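Local coordinates for protein fructokinase (Vibrio cholerae serotype O1, PDB 5EYN) that catalyses the ATP-dependent phosphorylation of fructose, as a sugar kinase of the PfkB (ribokinase-like) family, at residues 101-106 with 110-115; 30-35 with 40-45; 116-121 with 176-181; 24-29 with 142-147. One frame throughout, in Å; residues are numbered along the deposited sequence.

Contacts 1, 2 and 4 are buried, whereas contact 3 lies at the surface; all four include atoms that touch the bound fructose. Contacts 1 and 2 are hairpins of one four-stranded sheet, joined where strand 99-103 lies beside strand 28-33, and both are built on ladders of backbone hydrogen bonds. Contact 4 includes the start of strand 28-33, but its touching residues, Gly25 and Asp26, lie just before it and meet the loop after strand 138-142 through van der Waals packing, with a bridging water. Contact 3, between two loops, depends instead on a salt bridge; it touches contact 4 through Trp180 and contact 1 through Glu178. Contacts 1, 2 and 3 also reach the second subunit.

Contact 1 (101-106 with 110-115). With FRU (beta-D-fructofuranose), chain B.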
loop_
_atom_site.group_PDB
_atom_site.type_symbol
_atom_site.label_atom_id
_atom_site.label_comp_id
_atom_site.label_asym_id
_atom_site.label_seq_id
_atom_site.Cartn_x
_atom_site.Cartn_y
_atom_site.Cartn_z
ATOM N N VAL A 101 -1.268 -4.478 -3.712
ATOM C CA VAL A 101 -1.433 -5.835 -3.260
ATOM C C VAL A 101 -0.062 -6.473 -3.086
ATOM O O VAL A 101 0.800 -6.381 -3.959
ATOM C CB VAL A 101 -2.261 -6.629 -4.279
ATOM C CG1 VAL A 101 -2.303 -8.101 -3.931
ATOM C CG2 VAL A 101 -3.668 -6.061 -4.364
ATOM N N VAL A 102 0.155 -7.105 -1.944
ATOM C CA VAL A 102 1.400 -7.826 -1.682
ATOM C C VAL A 102 1.174 -9.308 -1.959
ATOM O O VAL A 102 0.230 -9.914 -1.458
ATOM C CB VAL A 102 1.871 -7.614 -0.235
ATOM C CG1 VAL A 102 3.144 -8.393 0.043
ATOM C CG2 VAL A 102 2.080 -6.134 0.028
ATOM N N VAL A 103 2.019 -9.880 -2.806
ATOM C CA VAL A 103 1.886 -11.282 -3.197
ATOM C C VAL A 103 2.833 -12.201 -2.416
ATOM O O VAL A 103 4.008 -11.879 -2.241
ATOM C CB VAL A 103 2.154 -11.444 -4.706
ATOM C CG1 VAL A 103 1.999 -12.892 -5.152
ATOM C CG2 VAL A 103 1.242 -10.530 -5.523
ATOM N N ASP A 104 2.312 -13.340 -1.961
ATOM C CA ASP A 104 3.115 -14.415 -1.354
ATOM C C ASP A 104 3.174 -15.576 -2.342
ATOM O O ASP A 104 2.167 -16.237 -2.591
ATOM C CB ASP A 104 2.450 -14.862 -0.047
ATOM C CG ASP A 104 3.238 -15.933 0.695
ATOM O OD1 ASP A 104 2.835 -16.276 1.831
ATOM O OD2 ASP A 104 4.251 -16.422 0.165
ATOM N N LEU A 105 4.347 -15.812 -2.921
ATOM C CA LEU A 105 4.509 -16.836 -3.941
ATOM C C LEU A 105 4.469 -18.274 -3.400
ATOM O O LEU A 105 4.419 -19.221 -4.169
ATOM C CB LEU A 105 5.823 -16.603 -4.673
ATOM C CG LEU A 105 5.920 -15.274 -5.413
ATOM C CD1 LEU A 105 7.360 -15.023 -5.849
ATOM C CD2 LEU A 105 4.979 -15.283 -6.608
ATOM N N ASP A 106 4.436 -18.439 -2.083
ATOM C CA ASP A 106 4.275 -19.777 -1.523
ATOM C C ASP A 106 2.807 -20.216 -1.509
ATOM O O ASP A 106 2.510 -21.380 -1.239
ATOM C CB ASP A 106 4.876 -19.854 -0.118
ATOM C CG ASP A 106 6.392 -19.866 -0.136
ATOM O OD1 ASP A 106 6.978 -20.091 -1.216
ATOM O OD2 ASP A 106 7.000 -19.652 0.927
ATOM N N GLU A 110 -6.296 -16.476 -4.219
ATOM C CA GLU A 110 -6.764 -15.614 -3.142
ATOM C C GLU A 110 -5.825 -15.656 -1.924
ATOM O O GLU A 110 -5.494 -14.616 -1.339
ATOM C CB GLU A 110 -8.178 -16.016 -2.743
ATOM C CG GLU A 110 -8.764 -15.165 -1.646
ATOM C CD GLU A 110 -10.185 -15.547 -1.293
ATOM O OE1 GLU A 110 -10.664 -16.604 -1.757
ATOM O OE2 GLU A 110 -10.825 -14.785 -0.552
ATOM N N ARG A 111 -5.377 -16.853 -1.556
ATOM C CA ARG A 111 -4.529 -16.998 -0.382
ATOM C C ARG A 111 -3.178 -16.296 -0.552
ATOM O O ARG A 111 -2.473 -16.052 0.430
ATOM C CB ARG A 111 -4.317 -18.482 -0.065
ATOM C CG ARG A 111 -5.584 -19.189 0.415
ATOM C CD ARG A 111 -5.353 -20.677 0.624
ATOM N NE ARG A 111 -6.530 -21.335 1.189
ATOM C CZ ARG A 111 -7.550 -21.813 0.481
ATOM N NH1 ARG A 111 -8.569 -22.394 1.105
ATOM N NH2 ARG A 111 -7.564 -21.717 -0.843
ATOM N N SER A 112 -2.802 -15.992 -1.792
ATOM C CA SER A 112 -1.507 -15.367 -2.063
ATOM C C SER A 112 -1.502 -13.844 -1.967
ATOM O O SER A 112 -0.443 -13.228 -2.068
ATOM C CB SER A 112 -0.983 -15.746 -3.455
ATOM O OG SER A 112 -1.665 -15.004 -4.464
ATOM N N PHE A 113 -2.663 -13.233 -1.774
ATOM C CA PHE A 113 -2.753 -11.775 -1.836
ATOM C C PHE A 113 -3.092 -11.132 -0.508
ATOM O O PHE A 113 -3.948 -11.619 0.214
ATOM C CB PHE A 113 -3.828 -11.355 -2.839
ATOM C CG PHE A 113 -3.610 -11.894 -4.222
ATOM C CD1 PHE A 113 -4.516 -12.775 -4.769
ATOM C CD2 PHE A 113 -2.517 -11.510 -4.981
ATOM C CE1 PHE A 113 -4.328 -13.278 -6.041
ATOM C CE2 PHE A 113 -2.325 -12.011 -6.264
ATOM C CZ PHE A 113 -3.229 -12.895 -6.794
ATOM N N THR A 114 -2.412 -10.033 -0.203
ATOM C CA THR A 114 -2.808 -9.158 0.887
ATOM C C THR A 114 -3.108 -7.785 0.308
ATOM O O THR A 114 -2.235 -7.160 -0.311
ATOM C CB THR A 114 -1.684 -9.001 1.925
ATOM O OG1 THR A 114 -1.317 -10.285 2.447
ATOM C CG2 THR A 114 -2.130 -8.099 3.076
ATOM N N PHE A 115 -4.335 -7.317 0.504
ATOM C CA PHE A 115 -4.761 -6.023 0.002
ATOM C C PHE A 115 -4.440 -4.924 0.991
ATOM O O PHE A 115 -4.991 -4.891 2.088
ATOM C CB PHE A 115 -6.259 -6.070 -0.315
ATOM C CG PHE A 115 -6.560 -6.914 -1.518
ATOM C CD1 PHE A 115 -6.777 -6.334 -2.748
ATOM C CD2 PHE A 115 -6.531 -8.293 -1.429
ATOM C CE1 PHE A 115 -6.986 -7.111 -3.866
ATOM C CE2 PHE A 115 -6.744 -9.067 -2.541
ATOM C CZ PHE A 115 -6.967 -8.488 -3.763
HETATM C C1 FRU B . -7.115 -8.522 -7.616
HETATM C C2 FRU B . -5.938 -9.452 -7.875
HETATM C C3 FRU B . -4.637 -8.810 -8.313
HETATM C C4 FRU B . -4.059 -9.758 -9.311
HETATM C C5 FRU B . -5.283 -10.399 -9.864
HETATM C C6 FRU B . -5.094 -11.834 -10.291
HETATM O O1 FRU B . -7.551 -7.917 -8.793
HETATM O O2 FRU B . -5.722 -10.153 -6.688
HETATM O O3 FRU B . -3.865 -8.576 -7.174
HETATM O O4 FRU B . -3.348 -9.139 -10.329
HETATM O O5 FRU B . -6.314 -10.324 -8.894
HETATM O O6 FRU B . -6.289 -12.388 -10.784
HETATM O O HOH W 1 0.376 -11.645 0.785
#
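Val102 and Thr114 form an antiparallel hydrogen-bonded pair, with N to O distances of 2.9 Å both from Val102 N to Thr114 O and from Thr114 N to Val102 O. Past the strand end, Asp104 N donates to Ser112 O at 2.8 Å and 164°. A water adds a bridge by donating to Val102 O and bonding Thr114 OG1.

Apolar packing occupies the face bearing Val101, Val103, Phe113 and Phe115. With CG1 anti to its backbone N (chi1 172°), Val101 splits its branches: CG1 meets Phe113 CD2 at 3.6 Å, and CG2 lies over a face of Phe115, 3.5 Å from CD1. Val103 CG2 reaches the edge of Phe113.

The Phe113 ring lies between two oxygens: Ser112 OG, bonded to Gly109 O, stands over one face and fructose O2 over the other, 3.4 Å above the plane.

Strand 99-103 pairs on with strand 28-33, while Val102 and Thr114 pack on Phe72 and Pro71 of the second subunit.

Contact 2 (30-35 with 40-45); sequences DLIPDG and LKCPGG. With FRU (beta-D-fructofuranose), chain B.
The Asp30 carboxylate is the flat group here, and its OD2 comes within 3.7 Å of Gly44 CA on the partner strand. Each oxygen takes one fructose hydroxyl, O3 to OD1 and O4 to OD2, both at 2.6 Å. A water donates to both OD2 and Pro43 O, and Gly45 N gives fructose O4 a nearly straight bond (3.0 Å, 172°). The sugar hydroxyl O4 is thus gripped from both segments, and the two hydroxyl bonds, one to each oxygen, should restrain the carboxylate's rotation. Farther along the strands, four backbone bonds zip two hydrogen-bonded pairs, Asp30 with Cys42 and Ile32 with Leu40. On the face bearing Asp30, Ile32, Leu40 and Cys42, Ile32 CD1 rests 3.8 Å from Cys42 SG. Leu40 also pairs with a strand of the second subunit, continuing the sheet across the interface. The arrangement is a beta hairpin of the small lid-like sheet of ribokinase-family sugar kinases, with the fructose-binding Asp30 and Gly45 at one end.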
loop_
_atom_site.group_PDB
_atom_site.type_symbol
_atom_site.label_atom_id
_atom_site.label_comp_id
_atom_site.label_asym_id
_atom_site.label_seq_id
_atom_site.Cartn_x
_atom_site.Cartn_y
_atom_site.Cartn_z
ATOM N N ASP A 30 0.673 -5.024 -8.098
ATOM C CA ASP A 30 1.048 -6.234 -7.392
ATOM C C ASP A 30 2.539 -6.153 -7.052
ATOM O O ASP A 30 3.402 -6.029 -7.936
ATOM C CB ASP A 30 0.820 -7.479 -8.259
ATOM C CG ASP A 30 -0.648 -7.834 -8.462
ATOM O OD1 ASP A 30 -1.485 -7.549 -7.581
ATOM O OD2 ASP A 30 -0.933 -8.478 -9.498
ATOM N N LEU A 31 2.846 -6.230 -5.770
ATOM C CA LEU A 31 4.220 -6.247 -5.289
ATOM C C LEU A 31 4.615 -7.705 -5.114
ATOM O O LEU A 31 4.108 -8.404 -4.245
ATOM C CB LEU A 31 4.288 -5.475 -3.969
ATOM C CG LEU A 31 3.955 -3.991 -4.067
ATOM C CD1 LEU A 31 3.789 -3.392 -2.677
ATOM C CD2 LEU A 31 4.994 -3.228 -4.864
ATOM N N ILE A 32 5.510 -8.164 -5.978
ATOM C CA ILE A 32 5.816 -9.581 -6.078
ATOM C C ILE A 32 7.264 -9.807 -5.663
ATOM O O ILE A 32 8.174 -9.226 -6.257
ATOM C CB ILE A 32 5.571 -10.108 -7.503
ATOM C CG1 ILE A 32 4.097 -9.863 -7.864
ATOM C CG2 ILE A 32 5.930 -11.587 -7.601
ATOM C CD1 ILE A 32 3.668 -10.479 -9.191
ATOM N N PRO A 33 7.476 -10.641 -4.640
ATOM C CA PRO A 33 8.847 -10.884 -4.173
ATOM C C PRO A 33 9.780 -11.309 -5.292
ATOM O O PRO A 33 9.428 -12.139 -6.129
ATOM C CB PRO A 33 8.674 -12.028 -3.177
ATOM C CG PRO A 33 7.270 -11.843 -2.657
ATOM C CD PRO A 33 6.494 -11.406 -3.852
ATOM N N ASP A 34 10.973 -10.727 -5.291
ATOM C CA ASP A 34 12.004 -11.080 -6.253
ATOM C C ASP A 34 13.336 -10.779 -5.596
ATOM O O ASP A 34 13.918 -9.711 -5.799
ATOM C CB ASP A 34 11.821 -10.279 -7.544
ATOM C CG ASP A 34 12.597 -10.848 -8.706
ATOM O OD1 ASP A 34 12.558 -12.077 -8.913
ATOM O OD2 ASP A 34 13.239 -10.047 -9.416
ATOM N N GLY A 35 13.785 -11.725 -4.782
ATOM C CA GLY A 35 14.910 -11.518 -3.890
ATOM C C GLY A 35 14.332 -11.289 -2.511
ATOM O O GLY A 35 13.167 -10.911 -2.380
ATOM N N LEU A 40 9.185 -6.798 -7.018
ATOM C CA LEU A 40 8.904 -6.305 -8.349
ATOM C C LEU A 40 7.652 -5.472 -8.277
ATOM O O LEU A 40 6.696 -5.849 -7.606
ATOM C CB LEU A 40 8.631 -7.468 -9.288
ATOM C CG LEU A 40 9.841 -8.221 -9.818
ATOM C CD1 LEU A 40 9.394 -9.537 -10.420
ATOM C CD2 LEU A 40 10.575 -7.365 -10.842
ATOM N N LYS A 41 7.655 -4.355 -8.988
ATOM C CA LYS A 41 6.482 -3.509 -9.129
ATOM C C LYS A 41 5.757 -3.979 -10.388
ATOM O O LYS A 41 6.124 -3.610 -11.492
ATOM C CB LYS A 41 6.895 -2.054 -9.284
ATOM C CG LYS A 41 5.728 -1.104 -9.416
ATOM C CD LYS A 41 6.159 0.316 -9.704
ATOM C CE LYS A 41 6.427 0.546 -11.156
ATOM N NZ LYS A 41 6.974 1.911 -11.338
ATOM N N CYS A 42 4.743 -4.816 -10.230
ATOM C CA CYS A 42 4.083 -5.447 -11.375
ATOM C C CYS A 42 2.667 -4.887 -11.580
ATOM O O CYS A 42 1.860 -4.794 -10.634
ATOM C CB CYS A 42 3.965 -6.948 -11.157
ATOM S SG CYS A 42 5.552 -7.776 -11.180
ATOM N N PRO A 43 2.345 -4.503 -12.811
ATOM C CA PRO A 43 0.960 -4.092 -13.070
ATOM C C PRO A 43 0.051 -5.289 -12.953
ATOM O O PRO A 43 0.395 -6.405 -13.365
ATOM C CB PRO A 43 1.020 -3.580 -14.499
ATOM C CG PRO A 43 2.171 -4.345 -15.137
ATOM C CD PRO A 43 3.175 -4.532 -14.037
ATOM N N GLY A 44 -1.131 -5.067 -12.407
ATOM C CA GLY A 44 -2.052 -6.147 -12.169
ATOM C C GLY A 44 -3.458 -5.618 -11.978
ATOM O O GLY A 44 -3.808 -4.518 -12.418
ATOM N N GLY A 45 -4.263 -6.454 -11.344
ATOM C CA GLY A 45 -5.682 -6.186 -11.161
ATOM C C GLY A 45 -6.449 -6.973 -12.212
ATOM O O GLY A 45 -6.287 -6.745 -13.400
HETATM C C1 FRU B . -7.115 -8.522 -7.616
HETATM C C2 FRU B . -5.938 -9.452 -7.875
HETATM C C3 FRU B . -4.637 -8.810 -8.313
HETATM C C4 FRU B . -4.059 -9.758 -9.311
HETATM C C5 FRU B . -5.283 -10.399 -9.864
HETATM C C6 FRU B . -5.094 -11.834 -10.291
HETATM O O1 FRU B . -7.551 -7.917 -8.793
HETATM O O2 FRU B . -5.722 -10.153 -6.688
HETATM O O3 FRU B . -3.865 -8.576 -7.174
HETATM O O4 FRU B . -3.348 -9.139 -10.329
HETATM O O5 FRU B . -6.314 -10.324 -8.894
HETATM O O6 FRU B . -6.289 -12.388 -10.784
HETATM O O HOH W 2 0.879 -8.590 -11.531
#

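Contact 3 (116-121 with 176-181); sequences MVKPSA and REEVWS. With FRU (beta-D-fructofuranose), chain B.
Glu178 OE1 is gripped by two cations: Lys118 NZ, in a salt bridge of 2.8 Å, and Arg97 of the second subunit. The lysine uses the anti lone pair of OE1, the one away from the other carboxylate oxygen. NZ also donates to Glu178 O at 3.0 Å, a bond made from 43° above the carbonyl plane rather than on a lone pair. One ammonium group therefore holds both the side chain and the backbone of a single residue. The two side chains cross at about a right angle. In Lys118 a bend at chi3 (-57°) turns CE and NZ toward Glu178, while CD lies 3.3 Å from Glu178 O and 4.1 Å from Val179 CA. Arg176, at the start of the same segment, faces the sugar instead: its NE gives fructose O2 a bond of 3.0 Å and its NH2 reaches O5 at 3.1 Å. The other carboxylate oxygen, Glu178 OE2, accepts from Phe115 N, linking the short 3-10 turn 177-179 to the end of strand 113-115. Beyond it, Trp180 packs on helix 186-194.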
loop_
_atom_site.group_PDB
_atom_site.type_symbol
_atom_site.label_atom_id
_atom_site.label_comp_id
_atom_site.label_asym_id
_atom_site.label_seq_id
_atom_site.Cartn_x
_atom_site.Cartn_y
_atom_site.Cartn_z
ATOM N N MET A 116 -3.521 -4.039 0.627
ATOM C CA MET A 116 -3.098 -2.995 1.545
ATOM C C MET A 116 -3.990 -1.763 1.545
ATOM O O MET A 116 -3.987 -1.007 2.519
ATOM C CB MET A 116 -1.655 -2.575 1.281
ATOM C CG MET A 116 -0.652 -3.688 1.446
ATOM S SD MET A 116 -0.700 -4.510 3.036
ATOM C CE MET A 116 -0.204 -3.162 4.116
ATOM N N VAL A 117 -4.741 -1.557 0.466
ATOM C CA VAL A 117 -5.572 -0.364 0.330
ATOM C C VAL A 117 -7.029 -0.790 0.260
ATOM O O VAL A 117 -7.487 -1.351 -0.740
ATOM C CB VAL A 117 -5.180 0.464 -0.915
ATOM C CG1 VAL A 117 -6.008 1.730 -0.994
ATOM C CG2 VAL A 117 -3.700 0.807 -0.897
ATOM N N LYS A 118 -7.755 -0.493 1.334
ATOM C CA LYS A 118 -9.143 -0.888 1.494
ATOM C C LYS A 118 -9.872 0.250 2.194
ATOM O O LYS A 118 -9.586 0.537 3.334
ATOM C CB LYS A 118 -9.232 -2.144 2.363
ATOM C CG LYS A 118 -8.560 -3.362 1.730
ATOM C CD LYS A 118 -8.936 -4.663 2.422
ATOM C CE LYS A 118 -8.603 -4.639 3.889
ATOM N NZ LYS A 118 -8.879 -5.959 4.515
ATOM N N PRO A 119 -10.819 0.905 1.516
ATOM C CA PRO A 119 -11.238 0.734 0.122
ATOM C C PRO A 119 -10.341 1.526 -0.837
ATOM O O PRO A 119 -10.095 2.709 -0.616
ATOM C CB PRO A 119 -12.665 1.301 0.136
ATOM C CG PRO A 119 -12.604 2.378 1.177
ATOM C CD PRO A 119 -11.668 1.883 2.229
ATOM N N SER A 120 -9.890 0.888 -1.908
ATOM C CA SER A 120 -9.121 1.595 -2.915
ATOM C C SER A 120 -10.041 2.369 -3.865
ATOM O O SER A 120 -11.273 2.267 -3.792
ATOM C CB SER A 120 -8.246 0.606 -3.686
ATOM O OG SER A 120 -9.023 -0.494 -4.148
ATOM N N ALA A 121 -9.436 3.149 -4.744
ATOM C CA ALA A 121 -10.159 4.081 -5.584
ATOM C C ALA A 121 -11.269 3.436 -6.406
ATOM O O ALA A 121 -12.320 4.037 -6.623
ATOM C CB ALA A 121 -9.178 4.783 -6.517
ATOM N N ARG A 176 -11.899 -12.431 -3.567
ATOM C CA ARG A 176 -10.908 -11.875 -2.666
ATOM C C ARG A 176 -11.670 -11.340 -1.453
ATOM O O ARG A 176 -12.017 -10.155 -1.379
ATOM C CB ARG A 176 -10.117 -10.757 -3.354
ATOM C CG ARG A 176 -9.496 -11.137 -4.706
ATOM C CD ARG A 176 -8.307 -12.076 -4.589
ATOM N NE ARG A 176 -7.708 -12.205 -5.905
ATOM C CZ ARG A 176 -8.056 -13.103 -6.814
ATOM N NH1 ARG A 176 -8.942 -14.043 -6.561
ATOM N NH2 ARG A 176 -7.473 -13.078 -8.001
ATOM N N GLU A 177 -11.956 -12.229 -0.511
ATOM C CA GLU A 177 -12.903 -11.919 0.562
ATOM C C GLU A 177 -12.489 -10.715 1.378
ATOM O O GLU A 177 -13.345 -9.956 1.817
ATOM C CB GLU A 177 -13.066 -13.122 1.500
ATOM C CG GLU A 177 -14.131 -12.954 2.571
ATOM C CD GLU A 177 -14.236 -14.188 3.440
ATOM O OE1 GLU A 177 -13.261 -14.495 4.159
ATOM O OE2 GLU A 177 -15.279 -14.864 3.380
ATOM N N GLU A 178 -11.188 -10.529 1.605
ATOM C CA GLU A 178 -10.776 -9.486 2.542
ATOM C C GLU A 178 -11.101 -8.079 2.055
ATOM O O GLU A 178 -11.110 -7.134 2.839
ATOM C CB GLU A 178 -9.293 -9.574 2.882
ATOM C CG GLU A 178 -8.382 -8.977 1.807
ATOM C CD GLU A 178 -7.050 -8.507 2.396
ATOM O OE1 GLU A 178 -7.003 -7.581 3.263
ATOM O OE2 GLU A 178 -6.044 -9.080 2.014
ATOM N N VAL A 179 -11.378 -7.934 0.767
ATOM C CA VAL A 179 -11.713 -6.627 0.213
ATOM C C VAL A 179 -13.121 -6.163 0.646
ATOM O O VAL A 179 -13.428 -4.969 0.614
ATOM C CB VAL A 179 -11.587 -6.697 -1.338
ATOM C CG1 VAL A 179 -12.018 -5.412 -2.022
ATOM C CG2 VAL A 179 -10.166 -7.038 -1.709
ATOM N N TRP A 180 -13.975 -7.103 1.033
ATOM C CA TRP A 180 -15.356 -6.820 1.420
ATOM C C TRP A 180 -15.401 -6.288 2.839
ATOM O O TRP A 180 -14.950 -6.944 3.767
ATOM C CB TRP A 180 -16.192 -8.106 1.331
ATOM C CG TRP A 180 -16.295 -8.617 -0.055
ATOM C CD1 TRP A 180 -15.280 -9.100 -0.831
ATOM C CD2 TRP A 180 -17.463 -8.650 -0.868
ATOM N NE1 TRP A 180 -15.755 -9.434 -2.072
ATOM C CE2 TRP A 180 -17.088 -9.163 -2.127
ATOM C CE3 TRP A 180 -18.794 -8.292 -0.659
ATOM C CZ2 TRP A 180 -17.995 -9.336 -3.162
ATOM C CZ3 TRP A 180 -19.700 -8.473 -1.695
ATOM C CH2 TRP A 180 -19.293 -8.979 -2.930
ATOM N N SER A 181 -15.958 -5.097 3.027
ATOM C CA SER A 181 -16.139 -4.600 4.380
ATOM C C SER A 181 -17.194 -5.424 5.125
ATOM O O SER A 181 -17.132 -5.523 6.352
ATOM C CB SER A 181 -16.440 -3.101 4.376
ATOM O OG SER A 181 -17.718 -2.794 3.878
HETATM C C1 FRU B . -7.115 -8.522 -7.616
HETATM C C2 FRU B . -5.938 -9.452 -7.875
HETATM C C3 FRU B . -4.637 -8.810 -8.313
HETATM C C4 FRU B . -4.059 -9.758 -9.311
HETATM C C5 FRU B . -5.283 -10.399 -9.864
HETATM C C6 FRU B . -5.094 -11.834 -10.291
HETATM O O1 FRU B . -7.551 -7.917 -8.793
HETATM O O2 FRU B . -5.722 -10.153 -6.688
HETATM O O3 FRU B . -3.865 -8.576 -7.174
HETATM O O4 FRU B . -3.348 -9.139 -10.329
HETATM O O5 FRU B . -6.314 -10.324 -8.894
HETATM O O6 FRU B . -6.289 -12.388 -10.784
#

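Contact 4 (24-29 with 142-147). With FRU (beta-D-fructofuranose), chain B.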
loop_
_atom_site.group_PDB
_atom_site.type_symbol
_atom_site.label_atom_id
_atom_site.label_comp_id
_atom_site.label_asym_id
_atom_site.label_seq_id
_atom_site.Cartn_x
_atom_site.Cartn_y
_atom_site.Cartn_z
ATOM N N THR A 24 -14.032 -3.545 -16.462
ATOM C CA THR A 24 -14.162 -2.581 -15.392
ATOM C C THR A 24 -13.770 -3.215 -14.074
ATOM O O THR A 24 -13.889 -4.425 -13.905
ATOM C CB THR A 24 -15.601 -2.025 -15.310
ATOM O OG1 THR A 24 -15.687 -1.029 -14.300
ATOM C CG2 THR A 24 -16.629 -3.112 -14.993
ATOM N N GLY A 25 -13.269 -2.396 -13.154
ATOM C CA GLY A 25 -12.922 -2.873 -11.832
ATOM C C GLY A 25 -11.610 -2.297 -11.376
ATOM O O GLY A 25 -11.352 -1.108 -11.558
ATOM N N ASP A 26 -10.783 -3.152 -10.794
ATOM C CA ASP A 26 -9.560 -2.728 -10.123
ATOM C C ASP A 26 -8.314 -2.960 -10.944
ATOM O O ASP A 26 -7.985 -4.088 -11.258
ATOM C CB ASP A 26 -9.413 -3.428 -8.768
ATOM C CG ASP A 26 -9.391 -4.955 -8.851
ATOM O OD1 ASP A 26 -8.539 -5.566 -8.133
ATOM O OD2 ASP A 26 -10.230 -5.560 -9.565
ATOM N N ALA A 27 -7.656 -1.862 -11.278
ATOM C CA ALA A 27 -6.273 -1.880 -11.719
ATOM C C ALA A 27 -5.413 -1.726 -10.468
ATOM O O ALA A 27 -5.664 -0.854 -9.643
ATOM C CB ALA A 27 -6.018 -0.757 -12.711
ATOM N N VAL A 28 -4.426 -2.596 -10.294
ATOM C CA VAL A 28 -3.682 -2.641 -9.055
ATOM C C VAL A 28 -2.211 -2.808 -9.322
ATOM O O VAL A 28 -1.819 -3.322 -10.364
ATOM C CB VAL A 28 -4.123 -3.796 -8.155
ATOM C CG1 VAL A 28 -5.642 -4.009 -8.183
ATOM C CG2 VAL A 28 -3.409 -5.059 -8.460
ATOM N N VAL A 29 -1.405 -2.373 -8.369
ATOM C CA VAL A 29 0.004 -2.731 -8.376
ATOM C C VAL A 29 0.206 -3.938 -7.480
ATOM O O VAL A 29 -0.082 -3.897 -6.277
ATOM C CB VAL A 29 0.920 -1.550 -7.967
ATOM C CG1 VAL A 29 2.335 -2.024 -7.716
ATOM C CG2 VAL A 29 0.902 -0.474 -9.044
ATOM N N CYS A 142 -15.356 -8.702 -12.345
ATOM C CA CYS A 142 -14.938 -9.584 -11.250
ATOM C C CYS A 142 -15.554 -9.112 -9.945
ATOM O O CYS A 142 -16.058 -7.992 -9.854
ATOM C CB CYS A 142 -13.416 -9.631 -11.112
ATOM S SG CYS A 142 -12.549 -10.254 -12.575
ATOM N N SER A 143 -15.511 -9.953 -8.928
ATOM C CA SER A 143 -16.253 -9.640 -7.721
ATOM C C SER A 143 -15.718 -8.487 -6.902
ATOM O O SER A 143 -16.475 -7.935 -6.111
ATOM C CB SER A 143 -16.428 -10.859 -6.831
ATOM O OG SER A 143 -15.207 -11.211 -6.244
ATOM N N ILE A 144 -14.459 -8.102 -7.028
ATOM C CA ILE A 144 -13.984 -6.977 -6.257
ATOM C C ILE A 144 -14.821 -5.738 -6.593
ATOM O O ILE A 144 -15.058 -4.888 -5.732
ATOM C CB ILE A 144 -12.475 -6.751 -6.447
ATOM C CG1 ILE A 144 -11.718 -7.675 -5.503
ATOM C CG2 ILE A 144 -12.081 -5.290 -6.185
ATOM C CD1 ILE A 144 -10.214 -7.552 -5.598
ATOM N N ALA A 145 -15.299 -5.635 -7.824
ATOM C CA ALA A 145 -16.112 -4.490 -8.208
ATOM C C ALA A 145 -17.430 -4.449 -7.446
ATOM O O ALA A 145 -18.050 -3.398 -7.353
ATOM C CB ALA A 145 -16.373 -4.522 -9.706
ATOM N N LEU A 146 -17.830 -5.592 -6.909
ATOM C CA LEU A 146 -19.059 -5.728 -6.149
ATOM C C LEU A 146 -18.820 -5.672 -4.654
ATOM O O LEU A 146 -19.750 -5.823 -3.887
ATOM C CB LEU A 146 -19.695 -7.073 -6.465
ATOM C CG LEU A 146 -19.837 -7.391 -7.954
ATOM C CD1 LEU A 146 -20.467 -8.758 -8.144
ATOM C CD2 LEU A 146 -20.647 -6.310 -8.675
ATOM N N ALA A 147 -17.581 -5.480 -4.211
ATOM C CA ALA A 147 -17.295 -5.659 -2.793
ATOM C C ALA A 147 -17.913 -4.598 -1.896
ATOM O O ALA A 147 -18.393 -4.932 -0.818
ATOM C CB ALA A 147 -15.782 -5.765 -2.544
HETATM C C1 FRU B . -7.115 -8.522 -7.616
HETATM C C2 FRU B . -5.938 -9.452 -7.875
HETATM C C3 FRU B . -4.637 -8.810 -8.313
HETATM C C4 FRU B . -4.059 -9.758 -9.311
HETATM C C5 FRU B . -5.283 -10.399 -9.864
HETATM C C6 FRU B . -5.094 -11.834 -10.291
HETATM O O1 FRU B . -7.551 -7.917 -8.793
HETATM O O2 FRU B . -5.722 -10.153 -6.688
HETATM O O3 FRU B . -3.865 -8.576 -7.174
HETATM O O4 FRU B . -3.348 -9.139 -10.329
HETATM O O5 FRU B . -6.314 -10.324 -8.894
HETATM O O6 FRU B . -6.289 -12.388 -10.784
HETATM O O HOH W 3 -13.924 -6.327 -12.040
#
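Asp26 and Ile144 bury the most surface here, followed by Ala145. The first side-chain bonds of Asp26 and Ile144 point toward the opposite segment, and the two side chains cross at about a right angle. Ile144 CD1 comes within 3.6 Å of Asp26 OD1, while Ile144 CG2 lies 3.8 Å from Asp26 CG, so both branches of the isoleucine pack against the carboxylate. Asp26 is placed for this by chi1 of 58°, which sets CG between its backbone N and carbonyl carbon. The same OD1 accepts fructose O1 at 2.6 Å, and Ile144 CD1 follows the sugar to C1 at 3.8 Å.

Ala145 makes a looser contact, its CB 4.4 Å from Gly25 CA. Gly25 adopts backbone angles at which a CB would crowd the carbonyl O of Thr24; its CA lies 5.1 Å from Ala145 CA. A water bridges the backbones, donating to Thr24 O at 2.7 Å and accepting from Cys142 N at 2.8 Å.

Polar pairing between the segments is thus indirect, by way of water. The methyl group beside Asp26 OD1 offers it no hydrogen bond, so on this side the short bond from fructose O1 is the polar contact, consistent with the fructose-binding role of Asp26.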